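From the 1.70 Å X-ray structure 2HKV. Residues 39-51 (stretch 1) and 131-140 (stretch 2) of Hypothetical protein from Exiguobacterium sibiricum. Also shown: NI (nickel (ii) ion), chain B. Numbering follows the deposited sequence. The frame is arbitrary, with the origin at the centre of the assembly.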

# COMPACT_ATOMS: atom_id res chain seq x y z
N GLY A 39 -20.29 4.43 -6.33
CA GLY A 39 -19.53 4.06 -7.52
C GLY A 39 -18.52 2.94 -7.35
O GLY A 39 -18.07 2.35 -8.34
N LYS A 40 -18.16 2.64 -6.11
CA LYS A 40 -17.10 1.69 -5.85
C LYS A 40 -17.58 0.41 -5.17
O LYS A 40 -18.75 0.29 -4.83
CB LYS A 40 -15.99 2.38 -5.04
CG LYS A 40 -15.46 3.66 -5.71
CD LYS A 40 -15.07 3.41 -7.18
CE LYS A 40 -13.99 4.36 -7.70
NZ LYS A 40 -13.88 4.35 -9.20
N ARG A 41 -16.66 -0.54 -5.00
CA ARG A 41 -16.94 -1.84 -4.40
C ARG A 41 -17.66 -1.66 -3.04
O ARG A 41 -17.42 -0.69 -2.32
CB ARG A 41 -15.66 -2.61 -4.19
CG ARG A 41 -15.15 -3.48 -5.34
CD ARG A 41 -13.75 -3.87 -5.08
NE ARG A 41 -13.31 -4.99 -5.90
CZ ARG A 41 -12.46 -4.87 -6.91
NH1 ARG A 41 -11.93 -3.69 -7.20
NH2 ARG A 41 -12.14 -5.93 -7.65
N SER A 42 -18.54 -2.58 -2.70
CA SER A 42 -19.09 -2.64 -1.36
C SER A 42 -18.02 -3.13 -0.34
O SER A 42 -16.95 -3.56 -0.73
CB SER A 42 -20.29 -3.58 -1.33
OG SER A 42 -19.85 -4.92 -1.44
N VAL A 43 -18.31 -3.02 0.97
CA VAL A 43 -17.47 -3.56 2.02
C VAL A 43 -17.16 -5.02 1.76
O VAL A 43 -15.99 -5.46 1.82
CB VAL A 43 -18.19 -3.46 3.41
CG1 VAL A 43 -17.45 -4.23 4.43
CG2 VAL A 43 -18.33 -2.03 3.83
N TYR A 44 -18.20 -5.80 1.45
CA TYR A 44 -17.98 -7.22 1.27
C TYR A 44 -17.09 -7.44 0.03
O TYR A 44 -16.22 -8.28 0.05
CB TYR A 44 -19.29 -7.99 1.14
CG TYR A 44 -19.15 -9.38 0.57
CD1 TYR A 44 -18.68 -10.43 1.33
CD2 TYR A 44 -19.52 -9.65 -0.75
CE1 TYR A 44 -18.57 -11.70 0.81
CE2 TYR A 44 -19.42 -10.92 -1.29
CZ TYR A 44 -18.95 -11.94 -0.51
OH TYR A 44 -18.87 -13.21 -1.06
N GLU A 45 -17.34 -6.71 -1.04
CA GLU A 45 -16.56 -6.91 -2.27
C GLU A 45 -15.07 -6.51 -2.11
O GLU A 45 -14.21 -7.18 -2.65
CB GLU A 45 -17.20 -6.16 -3.45
CG GLU A 45 -18.53 -6.74 -3.92
CD GLU A 45 -19.30 -5.78 -4.86
OE1 GLU A 45 -18.89 -4.62 -5.07
OE2 GLU A 45 -20.38 -6.19 -5.38
N VAL A 46 -14.78 -5.44 -1.36
CA VAL A 46 -13.40 -5.11 -0.98
C VAL A 46 -12.76 -6.24 -0.21
O VAL A 46 -11.64 -6.64 -0.48
CB VAL A 46 -13.31 -3.82 -0.19
CG1 VAL A 46 -11.82 -3.43 0.06
CG2 VAL A 46 -13.90 -2.69 -0.98
N ALA A 47 -13.48 -6.73 0.81
CA ALA A 47 -13.02 -7.83 1.63
C ALA A 47 -12.70 -9.09 0.87
O ALA A 47 -11.67 -9.69 1.14
CB ALA A 47 -14.01 -8.13 2.79
N VAL A 48 -13.54 -9.50 -0.08
CA VAL A 48 -13.25 -10.69 -0.87
C VAL A 48 -11.97 -10.50 -1.74
O VAL A 48 -11.16 -11.42 -1.88
CB VAL A 48 -14.45 -11.08 -1.78
CG1 VAL A 48 -14.10 -12.26 -2.70
CG2 VAL A 48 -15.70 -11.39 -0.93
N HIS A 49 -11.84 -9.32 -2.36
CA HIS A 49 -10.68 -9.02 -3.23
C HIS A 49 -9.42 -9.10 -2.36
O HIS A 49 -8.44 -9.74 -2.74
CB HIS A 49 -10.88 -7.64 -3.88
CG HIS A 49 -9.77 -7.16 -4.79
ND1 HIS A 49 -9.30 -7.88 -5.86
CD2 HIS A 49 -9.12 -5.96 -4.85
CE1 HIS A 49 -8.39 -7.17 -6.52
NE2 HIS A 49 -8.21 -6.01 -5.90
N LEU A 50 -9.46 -8.49 -1.17
CA LEU A 50 -8.33 -8.60 -0.21
C LEU A 50 -7.99 -10.07 0.18
O LEU A 50 -6.81 -10.48 0.25
CB LEU A 50 -8.66 -7.81 1.04
CG LEU A 50 -8.30 -6.34 1.13
CD1 LEU A 50 -9.16 -5.66 2.26
CD2 LEU A 50 -6.76 -6.18 1.36
N ALA A 51 -9.03 -10.84 0.44
CA ALA A 51 -8.88 -12.24 0.83
C ALA A 51 -8.17 -13.08 -0.24
O ALA A 51 -7.43 -14.00 0.11
CB ALA A 51 -10.27 -12.86 1.15
N GLN A 131 -8.19 1.02 1.74
CA GLN A 131 -9.56 1.23 1.28
C GLN A 131 -10.55 0.72 2.34
O GLN A 131 -11.54 1.43 2.69
CB GLN A 131 -9.79 0.46 0.00
CG GLN A 131 -11.08 0.75 -0.67
CD GLN A 131 -11.15 0.14 -2.06
OE1 GLN A 131 -10.23 -0.53 -2.50
NE2 GLN A 131 -12.27 0.41 -2.78
N LEU A 132 -10.31 -0.51 2.82
CA LEU A 132 -11.22 -1.13 3.81
C LEU A 132 -11.23 -0.30 5.05
O LEU A 132 -12.30 -0.02 5.62
CB LEU A 132 -10.84 -2.60 4.12
CG LEU A 132 -11.76 -3.29 5.15
CD1 LEU A 132 -13.29 -3.27 4.71
CD2 LEU A 132 -11.17 -4.71 5.44
N LEU A 133 -10.05 0.17 5.46
CA LEU A 133 -9.98 1.00 6.66
C LEU A 133 -10.82 2.31 6.48
O LEU A 133 -11.59 2.74 7.40
CB LEU A 133 -8.53 1.33 6.96
CG LEU A 133 -8.23 2.21 8.17
CD1 LEU A 133 -8.27 1.37 9.43
CD2 LEU A 133 -6.81 2.84 7.97
N ASP A 134 -10.67 2.95 5.32
CA ASP A 134 -11.44 4.17 5.03
C ASP A 134 -12.95 3.88 5.05
O ASP A 134 -13.72 4.68 5.57
CB ASP A 134 -11.11 4.75 3.67
CG ASP A 134 -9.74 5.38 3.62
OD1 ASP A 134 -9.14 5.65 4.70
OD2 ASP A 134 -9.28 5.63 2.45
N TYR A 135 -13.37 2.74 4.50
CA TYR A 135 -14.77 2.39 4.50
C TYR A 135 -15.29 2.25 5.94
O TYR A 135 -16.38 2.75 6.24
CB TYR A 135 -15.00 1.04 3.84
CG TYR A 135 -15.06 1.02 2.33
CD1 TYR A 135 -14.57 2.07 1.57
CD2 TYR A 135 -15.59 -0.08 1.68
CE1 TYR A 135 -14.58 2.01 0.18
CE2 TYR A 135 -15.64 -0.13 0.30
CZ TYR A 135 -15.14 0.91 -0.45
OH TYR A 135 -15.19 0.84 -1.82
N LEU A 136 -14.57 1.50 6.77
CA LEU A 136 -15.04 1.24 8.13
C LEU A 136 -15.06 2.56 8.90
O LEU A 136 -16.01 2.84 9.59
CB LEU A 136 -14.18 0.16 8.83
CG LEU A 136 -14.31 -1.26 8.25
CD1 LEU A 136 -13.53 -2.27 9.16
CD2 LEU A 136 -15.70 -1.75 7.95
N ASN A 137 -14.06 3.41 8.72
CA ASN A 137 -14.07 4.72 9.35
C ASN A 137 -15.18 5.64 8.83
O ASN A 137 -15.80 6.39 9.61
CB ASN A 137 -12.72 5.40 9.19
CG ASN A 137 -11.67 4.86 10.17
OD1 ASN A 137 -12.00 4.45 11.29
ND2 ASN A 137 -10.43 4.86 9.73
N LEU A 138 -15.47 5.58 7.54
CA LEU A 138 -16.67 6.25 6.98
C LEU A 138 -17.97 5.77 7.66
O LEU A 138 -18.92 6.53 7.82
CB LEU A 138 -16.81 5.98 5.49
CG LEU A 138 -15.93 6.87 4.58
CD1 LEU A 138 -15.83 6.33 3.14
CD2 LEU A 138 -16.45 8.24 4.55
N LEU A 139 -17.97 4.51 8.10
CA LEU A 139 -19.12 3.92 8.76
C LEU A 139 -19.10 4.13 10.28
O LEU A 139 -19.88 3.52 10.99
CB LEU A 139 -19.24 2.44 8.39
CG LEU A 139 -19.61 2.13 6.92
CD1 LEU A 139 -19.40 0.63 6.56
CD2 LEU A 139 -21.04 2.57 6.61
N GLY A 140 -18.21 4.98 10.79
CA GLY A 140 -18.19 5.30 12.22
C GLY A 140 -17.48 4.32 13.13
O GLY A 140 -17.63 4.39 14.33
NI NI B . -7.17 -4.48 -6.63
O HOH W 1 -9.05 -3.54 -7.42
O HOH W 2 -7.01 -5.26 -8.54

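Two helices, 43-51 and 131-138, run nearly antiparallel at 155°, their axes 10.2 Å apart at closest approach. The backbones come nearest where Val46 CA lies 6.6 Å from Leu132 CA, a spacing that leaves room for side chains between them.

Aliphatic side chains and the Tyr135 ring form the apolar seam. Val46 points toward the other helix, and its two methyls diverge: CG1 lies 4.3 Å from Leu132 CB, while CG2 sits 3.3 Å from Tyr135 CE2, a tight contact. One turn along, Leu50 CD1 reaches Leu132 CD2 at 3.9 Å. Val43 extends the seam the other way, with CG2 4.0 Å from both Tyr135 CD2 and Leu139 CD1. Val43, Val46, Leu50 and Leu132 suit burial, having no polar side-chain group to satisfy.

The polar link is made by Tyr135, whose ring carries its hydroxyl past the start of helix 43-51 to the loop before it. There Tyr135 OH donates to Arg41 O at 2.8 Å and accepts from Gln131 NE2 at 3.1 Å, thus satisfied in both roles.

Just after this anchor, Ser42 caps its helix: its short side chain lets OG accept from Glu45 N at 3.1 Å, a first-turn N-H lacking a helical carbonyl partner, and Ser42 N donates back to Glu45 OE1 at 3.1 Å. Farther along, His49 NE2 offers nickel NI an imidazole lone pair at 2.0 Å; two waters and three atoms elsewhere in the structure complete its ligands.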